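Local coordinates for protein Dye type peroxidase A (Streptomyces lividans 1326, PDB 6GZW) that is a haem-containing dye-type peroxidase, an oxidoreductase that probably uses hydrogen peroxide to oxidise dyes and other substrates, at residues G246-S250 against D251-L255; S259-T262 against E263-M267; R342-A345 against L346-F349. All coordinates share one frame; numbering follows the deposited sequence.

Interaction 1. Residues G246-S250 against D251-L255; sequences GRRKS and DGAPL
Arg248 lays one face of its guanidinium over the methyl of Ala253, with CB 3.3 Å from NH2 and displaced toward the rim, while the edge takes Asp251 OD2 and water 1 in the plane. The grip on Asp251 is side-on, one nitrogen to each oxygen. NH2 meets the syn lone pair of OD2 at 2.8 Å, in an almost straight bond (173°), and NE reaches OD1 at 3.1 Å, tilted from both planes, because guanidinium and carboxylate stand 33° apart. The bend at chi3 (-73°) folds the arginine back over its own turn. From the opposite face of the carboxylate, Ala253 N also bonds OD1, closing an Asx turn. Water 1 links Arg248 NH1 to Leu255 O, and NH1 also bonds Gly258 O. The Arg247 guanidinium works by its edge too: NH1 donates in plane to Gly252 O at 3.0 Å, nearly along the C=O axis. The nearest atoms of its side chain and the haem are about 4 Å apart, making it part of the haem pocket.

Beneath, the chain folds back on itself. Arg248 N bonds Ala253 O (2.8 Å), Leu255 N bonds Gly246 O (3.0 Å), and Arg247 and Pro254 form a single beta bridge. An alanine in place of Arg248 is likely to leave the Asp251 carboxylate without its counter-charge and uncover the Ala253 methyl. With two donors on OD1 and a third on OD2, the carboxylate is fixed in rotation, and the guanidinium would probably stabilise its negative charge.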
ATOM      1  N   GLY A 246      27.814  -7.334  -2.961  1.00 11.11           N
ATOM      2  CA  GLY A 246      28.988  -7.383  -2.075  1.00 11.17           C
ATOM      3  C   GLY A 246      28.682  -7.555  -0.591  1.00 11.51           C
ATOM      4  O   GLY A 246      29.576  -7.436   0.277  1.00 12.83           O
ATOM      5  N   ARG A 247      27.417  -7.863  -0.283  1.00 11.37           N
ATOM      6  CA  ARG A 247      26.961  -8.120   1.064  1.00 11.48           C
ATOM      7  C   ARG A 247      26.006  -9.315   1.050  1.00 11.87           C
ATOM      8  O   ARG A 247      25.338  -9.579   0.054  1.00 13.24           O
ATOM      9  CB  ARG A 247      26.221  -6.910   1.638  1.00 11.04           C
ATOM     10  CG  ARG A 247      27.134  -5.760   1.992  1.00 11.25           C
ATOM     11  CD  ARG A 247      26.405  -4.497   2.400  1.00 11.56           C
ATOM     12  NE  ARG A 247      27.329  -3.424   2.797  1.00 11.44           N
ATOM     13  CZ  ARG A 247      27.950  -3.348   3.982  1.00 11.26           C
ATOM     14  NH1 ARG A 247      27.783  -4.275   4.910  1.00 11.54           N
ATOM     15  NH2 ARG A 247      28.746  -2.294   4.251  1.00 11.63           N
ATOM     16  N   ARG A 248      25.977 -10.051   2.151  1.00 12.39           N
ATOM     17  CA  ARG A 248      25.158 -11.230   2.281  1.00 13.11           C
ATOM     18  C   ARG A 248      23.690 -10.852   2.445  1.00 12.48           C
ATOM     19  O   ARG A 248      23.358  -9.849   3.086  1.00 12.07           O
ATOM     20  CB  ARG A 248      25.586 -12.049   3.503  1.00 14.23           C
ATOM     21  CG  ARG A 248      27.041 -12.494   3.473  1.00 16.15           C
ATOM     22  CD  ARG A 248      27.298 -13.651   4.430  1.00 17.76           C
ATOM     23  NE  ARG A 248      27.302 -13.263   5.848  1.00 19.72           N
ATOM     24  CZ  ARG A 248      28.383 -13.195   6.635  1.00 19.67           C
ATOM     25  NH1 ARG A 248      29.610 -13.457   6.162  1.00 19.84           N
ATOM     26  NH2 ARG A 248      28.242 -12.868   7.922  1.00 20.97           N
ATOM     27  N   LYS A 249      22.814 -11.685   1.902  1.00 11.69           N
ATOM     28  CA  LYS A 249      21.370 -11.465   2.025  1.00 12.23           C
ATOM     29  C   LYS A 249      20.882 -11.803   3.427  1.00 12.84           C
ATOM     30  O   LYS A 249      19.986 -11.116   3.944  1.00 13.30           O
ATOM     31  CB  LYS A 249      20.586 -12.270   0.983  1.00 11.93           C
ATOM     32  CG  LYS A 249      20.918 -11.898  -0.455  1.00 11.32           C
ATOM     33  CD  LYS A 249      19.915 -12.451  -1.469  1.00 11.90           C
ATOM     34  CE  LYS A 249      18.681 -11.588  -1.599  1.00 11.90           C
ATOM     35  NZ  LYS A 249      17.644 -12.272  -2.400  1.00 12.14           N
ATOM     36  N   SER A 250      21.440 -12.844   4.041  1.00 13.12           N
ATOM     37  CA  SER A 250      20.942 -13.284   5.352  1.00 14.31           C
ATOM     38  C   SER A 250      21.019 -12.169   6.417  1.00 14.83           C
ATOM     39  O   SER A 250      20.054 -11.899   7.129  1.00 14.87           O
ATOM     40  CB  SER A 250      21.700 -14.528   5.830  1.00 14.86           C
ATOM     41  OG  SER A 250      23.098 -14.312   5.802  1.00 15.38           O
ATOM     42  N   ASP A 251      22.196 -11.560   6.521  1.00 14.65           N
ATOM     43  CA  ASP A 251      22.508 -10.638   7.631  1.00 14.80           C
ATOM     44  C   ASP A 251      23.090  -9.292   7.208  1.00 13.85           C
ATOM     45  O   ASP A 251      23.369  -8.451   8.063  1.00 14.45           O
ATOM     46  CB  ASP A 251      23.440 -11.347   8.625  1.00 16.70           C
ATOM     47  CG  ASP A 251      24.821 -11.664   8.042  1.00 17.91           C
ATOM     48  OD1 ASP A 251      25.095 -11.399   6.854  1.00 16.41           O
ATOM     49  OD2 ASP A 251      25.661 -12.215   8.789  1.00 21.33           O
ATOM     50  N   GLY A 252      23.266  -9.079   5.905  1.00 12.22           N
ATOM     51  CA  GLY A 252      23.818  -7.823   5.399  1.00 12.09           C
ATOM     52  C   GLY A 252      25.289  -7.601   5.623  1.00 12.36           C
ATOM     53  O   GLY A 252      25.783  -6.518   5.353  1.00 12.04           O
ATOM     54  N   ALA A 253      26.023  -8.634   6.029  1.00 12.21           N
ATOM     55  CA  ALA A 253      27.469  -8.476   6.289  1.00 12.49           C
ATOM     56  C   ALA A 253      28.233  -8.350   4.973  1.00 12.82           C
ATOM     57  O   ALA A 253      27.841  -8.926   3.959  1.00 12.57           O
ATOM     58  CB  ALA A 253      27.986  -9.672   7.062  1.00 12.83           C
ATOM     59  N   PRO A 254      29.366  -7.618   4.988  1.00 13.20           N
ATOM     60  CA  PRO A 254      30.227  -7.633   3.813  1.00 14.07           C
ATOM     61  C   PRO A 254      30.704  -9.044   3.525  1.00 14.24           C
ATOM     62  O   PRO A 254      30.897  -9.827   4.472  1.00 14.82           O
ATOM     63  CB  PRO A 254      31.409  -6.729   4.206  1.00 14.59           C
ATOM     64  CG  PRO A 254      31.352  -6.627   5.678  1.00 14.56           C
ATOM     65  CD  PRO A 254      29.920  -6.822   6.094  1.00 14.04           C
ATOM     66  N   LEU A 255      30.837  -9.390   2.245  1.00 14.73           N
ATOM     67  CA  LEU A 255      31.272 -10.742   1.867  1.00 14.34           C
ATOM     68  C   LEU A 255      32.681 -11.050   2.403  1.00 14.37           C
ATOM     69  O   LEU A 255      33.019 -12.199   2.616  1.00 14.39           O
ATOM     70  CB  LEU A 255      31.256 -10.954   0.346  1.00 14.77           C
ATOM     71  CG  LEU A 255      29.933 -10.870  -0.399  1.00 15.02           C
ATOM     72  CD1 LEU A 255      30.149 -11.271  -1.866  1.00 14.58           C
ATOM     73  CD2 LEU A 255      28.922 -11.755   0.279  1.00 16.44           C
TER
HETATM   74  O   HOH W   1      30.723 -13.684   3.513  1.00 26.74           O

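Interaction 2. Residues S259-T262 against E263-M267; sequences SGAT and ESTEM
Thr262 and Thr265 are the two ends of a type I beta turn, closed by the backbone bond from Thr265 N to Thr262 O (3.0 Å), whose donor sits well above the carbonyl plane. A second bond runs the other way between the same two residues: Thr262 N donates to Thr265 OG1, also at 3.0 Å and fairly straight (161°). The hydroxyl is placed for this by its first torsion (chi1 -65°), which swings OG1 back beside its own backbone N and leaves CG2 on the far branch, anti to that N. A side-chain oxygen thus satisfies the Thr262 N-H.

The rest of the threonine packs on Ala261. Its CB and CG2 each come 3.9 Å from the Ala261 methyl, and OG1 lies closer still, 3.6 Å from Ala261 CB. One methyl thus lies alongside both branches of Thr265, a small apolar patch next to the polar bridge.

Across the top of the turn, water 2 spans two hydroxyls, 2.8 Å from Thr262 OG1 and 2.6 Å from Ser264 OG. Both hydroxyls lie between the backbone N and the carbonyl carbon of their own residues, which brings them to the same side, where one water can serve both. Between them in sequence, Glu263 points off at a steep angle to them: its extended chain carries the carboxylate to Thr185 and Thr174, and OE1 is hydrogen-bonded to both.

Two opposed bonds between one pair of residues probably leave the turn little freedom to open, although much of it lies at the surface. Water serves the two hydroxyls there, while the glutamate ties the turn to loop residues from an earlier part of the chain.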
ATOM      1  N   SER A 259      32.066 -15.651   9.490  1.00 29.01           N
ATOM      2  CA  SER A 259      30.797 -16.146  10.010  1.00 28.95           C
ATOM      3  C   SER A 259      30.305 -15.351  11.216  1.00 25.23           C
ATOM      4  O   SER A 259      29.119 -15.338  11.512  1.00 30.17           O
ATOM      5  CB  SER A 259      30.971 -17.599  10.446  1.00 32.16           C
ATOM      6  OG  SER A 259      32.014 -17.706  11.427  1.00 34.02           O
ATOM      7  N   GLY A 260      31.232 -14.730  11.921  1.00 23.38           N
ATOM      8  CA  GLY A 260      30.934 -13.815  12.995  1.00 21.57           C
ATOM      9  C   GLY A 260      30.577 -12.406  12.588  1.00 18.95           C
ATOM     10  O   GLY A 260      30.143 -11.626  13.433  1.00 19.16           O
ATOM     11  N   ALA A 261      30.762 -12.072  11.311  1.00 15.73           N
ATOM     12  CA  ALA A 261      30.532 -10.701  10.861  1.00 15.01           C
ATOM     13  C   ALA A 261      29.036 -10.437  10.804  1.00 13.23           C
ATOM     14  O   ALA A 261      28.256 -11.352  10.559  1.00 13.45           O
ATOM     15  CB  ALA A 261      31.141 -10.486   9.488  1.00 14.97           C
ATOM     16  N   THR A 262      28.665  -9.181  10.993  1.00 12.96           N
ATOM     17  CA  THR A 262      27.281  -8.709  10.846  1.00 13.56           C
ATOM     18  C   THR A 262      27.255  -7.527   9.886  1.00 14.02           C
ATOM     19  O   THR A 262      28.278  -7.135   9.346  1.00 13.95           O
ATOM     20  CB  THR A 262      26.729  -8.296  12.225  1.00 13.26           C
ATOM     21  OG1 THR A 262      27.440  -7.148  12.717  1.00 14.20           O
ATOM     22  CG2 THR A 262      26.863  -9.466  13.219  1.00 13.87           C
ATOM     23  N   GLU A 263      26.076  -6.923   9.685  1.00 14.41           N
ATOM     24  CA  GLU A 263      25.950  -5.805   8.766  1.00 15.32           C
ATOM     25  C   GLU A 263      26.910  -4.637   9.048  1.00 16.46           C
ATOM     26  O   GLU A 263      27.384  -4.009   8.102  1.00 16.93           O
ATOM     27  CB  GLU A 263      24.486  -5.300   8.720  1.00 16.35           C
ATOM     28  CG  GLU A 263      24.053  -4.581   9.977  1.00 16.07           C
ATOM     29  CD  GLU A 263      22.607  -4.099   9.949  1.00 17.21           C
ATOM     30  OE1 GLU A 263      22.150  -3.549   8.923  1.00 14.51           O
ATOM     31  OE2 GLU A 263      21.965  -4.221  11.014  1.00 20.87           O
ATOM     32  N   SER A 264      27.233  -4.388  10.321  1.00 15.78           N
ATOM     33  CA  SER A 264      28.094  -3.273  10.716  1.00 17.48           C
ATOM     34  C   SER A 264      29.572  -3.577  10.601  1.00 15.41           C
ATOM     35  O   SER A 264      30.374  -2.673  10.716  1.00 16.78           O
ATOM     36  CB  SER A 264      27.810  -2.860  12.168  1.00 19.67           C
ATOM     37  OG  SER A 264      28.089  -3.929  13.075  1.00 21.62           O
ATOM     38  N   THR A 265      29.939  -4.833  10.404  1.00 13.92           N
ATOM     39  CA  THR A 265      31.348  -5.181  10.277  1.00 13.42           C
ATOM     40  C   THR A 265      31.952  -4.399   9.105  1.00 14.09           C
ATOM     41  O   THR A 265      31.370  -4.314   8.006  1.00 13.89           O
ATOM     42  CB  THR A 265      31.505  -6.682  10.058  1.00 13.21           C
ATOM     43  OG1 THR A 265      31.062  -7.379  11.221  1.00 12.66           O
ATOM     44  CG2 THR A 265      32.988  -7.072   9.778  1.00 13.10           C
ATOM     45  N   GLU A 266      33.126  -3.818   9.318  1.00 14.23           N
ATOM     46  CA  GLU A 266      33.736  -2.986   8.278  1.00 14.96           C
ATOM     47  C   GLU A 266      34.146  -3.867   7.081  1.00 15.33           C
ATOM     48  O   GLU A 266      34.705  -4.974   7.252  1.00 16.09           O
ATOM     49  CB  GLU A 266      34.965  -2.236   8.830  1.00 15.84           C
ATOM     50  CG  GLU A 266      34.646  -1.059   9.754  1.00 16.49           C
ATOM     51  CD  GLU A 266      33.939   0.087   9.072  1.00 17.45           C
ATOM     52  OE1 GLU A 266      34.042   0.245   7.831  1.00 18.71           O
ATOM     53  OE2 GLU A 266      33.264   0.837   9.794  1.00 20.63           O
ATOM     54  N   MET A 267      33.843  -3.397   5.876  1.00 14.61           N
ATOM     55  CA  MET A 267      34.174  -4.099   4.631  1.00 16.04           C
ATOM     56  C   MET A 267      35.685  -4.023   4.395  1.00 16.07           C
ATOM     57  O   MET A 267      36.293  -2.982   4.643  1.00 16.53           O
ATOM     58  CB  MET A 267      33.462  -3.435   3.457  1.00 16.16           C
ATOM     59  CG  MET A 267      33.503  -4.213   2.158  1.00 17.16           C
ATOM     60  SD  MET A 267      32.640  -3.346   0.807  1.00 16.33           S
ATOM     61  CE  MET A 267      30.994  -4.004   1.114  1.00 16.43           C
TER
HETATM   62  O   HOH W   2      25.753  -4.957  13.099  1.00 28.45           O

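Interaction 3. Residues R342-A345 against L346-F349; sequences RGDA and LSQF. With HEM (protoporphyrin IX containing Fe), chain C.
Asp344 and Leu346 sit in the tight connection between helix 333-343 and strand 350-360, on the haem face remote from water 6, which is bound to the iron. Their side chains lie side by side and point the same way. Asp344 CG stands anti to its own N (chi1 -172°), which carries OD1 forward to accept Leu346 N at 2.9 Å, from well above the carboxylate plane. Both carboxylate oxygens also lie 3.5 Å from Leu346 CB. OD2 is hydrogen-bonded to His285 ND1 and accepts from water 3, which also donates to Ser347 OG.

The leucine then extends to the cofactor, setting CD2 3.5 Å from C3B of the porphyrin. Behind it, Ser347 N bonds Asp344 O (3.1 Å) and Phe349 N bonds Leu346 O, the short i to i+3 steps of a 3-10 turn. Ser347 OG reaches back to Leu340 O on the preceding helix, and water 5 joins Ala345 O to Gln348 OE1.

A carboxylate held by a backbone N-H and turned to a histidine ND1 is consistent with the proximal Asp-His couple of dye-decolourising peroxidases, with Leu346 forming part of the wall of the haem pocket.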
ATOM      1  N   ARG A 342      26.970   2.325 -16.060  1.00 21.00           N
ATOM      2  CA  ARG A 342      27.477   1.086 -16.684  1.00 21.65           C
ATOM      3  C   ARG A 342      28.366   0.231 -15.766  1.00 20.92           C
ATOM      4  O   ARG A 342      28.504  -0.987 -15.997  1.00 21.92           O
ATOM      5  CB  ARG A 342      28.289   1.442 -17.951  1.00 24.05           C
ATOM      6  CG  ARG A 342      27.478   2.097 -19.069  1.00 25.42           C
ATOM      7  CD  ARG A 342      28.216   2.073 -20.408  1.00 29.42           C
ATOM      8  NE  ARG A 342      29.280   3.076 -20.523  1.00 30.68           N
ATOM      9  CZ  ARG A 342      29.206   4.246 -21.183  1.00 31.78           C
ATOM     10  NH1 ARG A 342      28.102   4.648 -21.830  1.00 28.86           N
ATOM     11  NH2 ARG A 342      30.285   5.048 -21.196  1.00 31.37           N
ATOM     12  N   GLY A 343      29.012   0.854 -14.779  1.00 18.14           N
ATOM     13  CA  GLY A 343      29.946   0.152 -13.911  1.00 18.31           C
ATOM     14  C   GLY A 343      29.384  -0.802 -12.866  1.00 17.74           C
ATOM     15  O   GLY A 343      30.093  -1.688 -12.408  1.00 19.64           O
ATOM     16  N   ASP A 344      28.120  -0.647 -12.483  1.00 15.36           N
ATOM     17  CA  ASP A 344      27.564  -1.375 -11.344  1.00 13.47           C
ATOM     18  C   ASP A 344      27.022  -2.729 -11.803  1.00 13.02           C
ATOM     19  O   ASP A 344      26.257  -2.802 -12.758  1.00 11.98           O
ATOM     20  CB  ASP A 344      26.427  -0.524 -10.765  1.00 13.11           C
ATOM     21  CG  ASP A 344      25.877  -1.054  -9.467  1.00 13.48           C
ATOM     22  OD1 ASP A 344      26.297  -2.124  -8.964  1.00 12.50           O
ATOM     23  OD2 ASP A 344      24.992  -0.353  -8.918  1.00 14.08           O
ATOM     24  N   ALA A 345      27.414  -3.808 -11.128  1.00 12.84           N
ATOM     25  CA  ALA A 345      26.801  -5.117 -11.379  1.00 13.13           C
ATOM     26  C   ALA A 345      25.277  -5.062 -11.260  1.00 13.03           C
ATOM     27  O   ALA A 345      24.581  -5.776 -11.987  1.00 13.98           O
ATOM     28  CB  ALA A 345      27.358  -6.162 -10.439  1.00 13.69           C
ATOM     29  N   LEU A 346      24.765  -4.200 -10.381  1.00 12.17           N
ATOM     30  CA  LEU A 346      23.299  -4.129 -10.161  1.00 11.33           C
ATOM     31  C   LEU A 346      22.542  -3.561 -11.356  1.00 11.14           C
ATOM     32  O   LEU A 346      21.352  -3.832 -11.507  1.00  9.88           O
ATOM     33  CB  LEU A 346      23.004  -3.292  -8.929  1.00 11.14           C
ATOM     34  CG  LEU A 346      21.541  -3.089  -8.521  1.00 10.98           C
ATOM     35  CD1 LEU A 346      20.934  -4.422  -8.167  1.00 11.21           C
ATOM     36  CD2 LEU A 346      21.405  -2.068  -7.397  1.00 11.29           C
ATOM     37  N   SER A 347      23.185  -2.757 -12.191  1.00 11.68           N
ATOM     38  CA  SER A 347      22.497  -2.014 -13.255  1.00 12.23           C
ATOM     39  C   SER A 347      21.718  -2.895 -14.223  1.00 12.80           C
ATOM     40  O   SER A 347      20.695  -2.503 -14.719  1.00 12.44           O
ATOM     41  CB  SER A 347      23.505  -1.101 -14.001  1.00 12.81           C
ATOM     42  OG  SER A 347      23.887  -0.033 -13.143  1.00 13.04           O
ATOM     43  N   GLN A 348      22.216  -4.099 -14.449  1.00 14.13           N
ATOM     44  CA  GLN A 348      21.596  -5.075 -15.325  1.00 14.26           C
ATOM     45  C   GLN A 348      20.184  -5.465 -14.852  1.00 13.15           C
ATOM     46  O   GLN A 348      19.366  -5.942 -15.642  1.00 13.74           O
ATOM     47  CB  GLN A 348      22.526  -6.297 -15.381  1.00 16.58           C
ATOM     48  CG  GLN A 348      21.936  -7.559 -15.942  1.00 18.38           C
ATOM     49  CD  GLN A 348      22.970  -8.608 -16.275  1.00 18.54           C
ATOM     50  OE1 GLN A 348      24.139  -8.482 -15.938  1.00 20.80           O
ATOM     51  NE2 GLN A 348      22.533  -9.645 -16.940  1.00 20.64           N
ATOM     52  N   PHE A 349      19.953  -5.331 -13.549  1.00 11.82           N
ATOM     53  CA  PHE A 349      18.731  -5.873 -12.902  1.00 11.35           C
ATOM     54  C   PHE A 349      17.760  -4.817 -12.446  1.00 11.40           C
ATOM     55  O   PHE A 349      16.783  -5.137 -11.750  1.00 10.89           O
ATOM     56  CB  PHE A 349      19.148  -6.740 -11.725  1.00 11.64           C
ATOM     57  CG  PHE A 349      20.015  -7.872 -12.153  1.00 12.37           C
ATOM     58  CD1 PHE A 349      19.466  -8.959 -12.828  1.00 12.24           C
ATOM     59  CD2 PHE A 349      21.379  -7.831 -11.935  1.00 12.08           C
ATOM     60  CE1 PHE A 349      20.289  -9.973 -13.297  1.00 13.12           C
ATOM     61  CE2 PHE A 349      22.196  -8.836 -12.383  1.00 12.75           C
ATOM     62  CZ  PHE A 349      21.655  -9.907 -13.075  1.00 13.20           C
TER
HETATM   63  CHA HEM C 501      24.054   0.625  -0.520  1.00 10.16           C
HETATM   64  CHB HEM C 501      20.594  -1.731  -2.952  1.00 10.00           C
HETATM   65  CHC HEM C 501      20.223   2.060  -5.965  1.00 10.15           C
HETATM   66  CHD HEM C 501      23.660   4.389  -3.534  1.00 10.57           C
HETATM   67  C1A HEM C 501      23.158  -0.335  -0.914  1.00 10.27           C
HETATM   68  C2A HEM C 501      23.032  -1.619  -0.306  1.00 10.63           C
HETATM   69  C3A HEM C 501      22.063  -2.269  -0.999  1.00 10.79           C
HETATM   70  C4A HEM C 501      21.595  -1.396  -2.036  1.00 10.25           C
HETATM   71  CMA HEM C 501      21.515  -3.653  -0.746  1.00 11.03           C
HETATM   72  CAA HEM C 501      23.828  -2.170   0.870  1.00 11.27           C
HETATM   73  CBA HEM C 501      23.265  -1.928   2.262  1.00 11.81           C
HETATM   74  CGA HEM C 501      23.329  -0.485   2.637  1.00 12.79           C
HETATM   75  O1A HEM C 501      24.372   0.048   3.103  1.00 12.80           O
HETATM   76  O2A HEM C 501      22.312   0.246   2.463  1.00 12.77           O
HETATM   77  C1B HEM C 501      20.171  -0.875  -3.985  1.00 10.07           C
HETATM   78  C2B HEM C 501      19.110  -1.174  -4.889  1.00  9.79           C
HETATM   79  C3B HEM C 501      18.982  -0.134  -5.755  1.00  9.85           C
HETATM   80  C4B HEM C 501      20.019   0.857  -5.335  1.00 10.15           C
HETATM   81  CMB HEM C 501      18.315  -2.444  -4.909  1.00  9.86           C
HETATM   82  CAB HEM C 501      17.984   0.095  -6.822  1.00  9.86           C
HETATM   83  CBB HEM C 501      16.774  -0.437  -6.836  1.00  9.80           C
HETATM   84  C1C HEM C 501      21.153   3.012  -5.610  1.00 10.56           C
HETATM   85  C2C HEM C 501      21.341   4.247  -6.282  1.00 10.98           C
HETATM   86  C3C HEM C 501      22.343   4.909  -5.592  1.00 11.29           C
HETATM   87  C4C HEM C 501      22.722   4.073  -4.481  1.00 10.58           C
HETATM   88  CMC HEM C 501      20.643   4.741  -7.511  1.00 11.26           C
HETATM   89  CAC HEM C 501      22.998   6.208  -5.877  1.00 10.81           C
HETATM   90  CBC HEM C 501      23.075   6.843  -7.056  1.00 11.13           C
HETATM   91  C1D HEM C 501      23.968   3.522  -2.477  1.00 10.03           C
HETATM   92  C2D HEM C 501      24.936   3.943  -1.447  1.00 10.20           C
HETATM   93  C3D HEM C 501      25.057   2.900  -0.603  1.00 10.17           C
HETATM   94  C4D HEM C 501      24.145   1.850  -1.141  1.00 10.06           C
HETATM   95  CMD HEM C 501      25.631   5.296  -1.331  1.00  9.84           C
HETATM   96  CAD HEM C 501      25.951   2.851   0.626  1.00 10.17           C
HETATM   97  CBD HEM C 501      27.393   2.463   0.279  1.00 10.24           C
HETATM   98  CGD HEM C 501      28.254   2.495   1.503  1.00 10.87           C
HETATM   99  O1D HEM C 501      28.460   1.443   2.170  1.00 11.87           O
HETATM  100  O2D HEM C 501      28.743   3.585   1.866  1.00 10.60           O
HETATM  101  NA  HEM C 501      22.346  -0.242  -2.034  1.00 10.72           N
HETATM  102  NB  HEM C 501      20.686   0.318  -4.309  1.00 10.02           N
HETATM  103  NC  HEM C 501      22.020   2.891  -4.576  1.00 10.65           N
HETATM  104  ND  HEM C 501      23.589   2.242  -2.318  1.00 10.32           N
HETATM  105 FE   HEM C 501      22.211   1.297  -3.294  1.00 10.78          FE
HETATM  106  O   HOH W   3      23.018   0.562 -10.642  1.00 11.69           O
HETATM  107  O   HOH W   4      25.318  -4.476 -14.905  1.00 24.35           O
HETATM  108  O   HOH W   5      25.647  -7.845 -13.307  1.00 29.04           O
HETATM  109  O   HOH W   6      20.796   2.134  -2.185  1.00 14.68           O

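How the interactions relate
All three contacts belong to the C-terminal Dyp-type peroxidase family region and come in series along the chain. Interactions 1 and 2 share the long loop between helices 238-245 and 285-288; their centres are 8 Å apart and they touch, with Arg247 NH1 in a weak, probable hydrogen bond to Glu263 O. Interaction 3 follows much later, after helix 333-343, its centre 18 Å from that of interaction 1 and 24 Å from that of interaction 2. The haem lies between: the folded loop borders it near its propionates through Arg247, while residues 342-349 approach the face away from the iron-bound water, probably the proximal side. Interactions 1 and 3 thus supply pocket residues from distant parts of the chain, while interaction 2 backs the first.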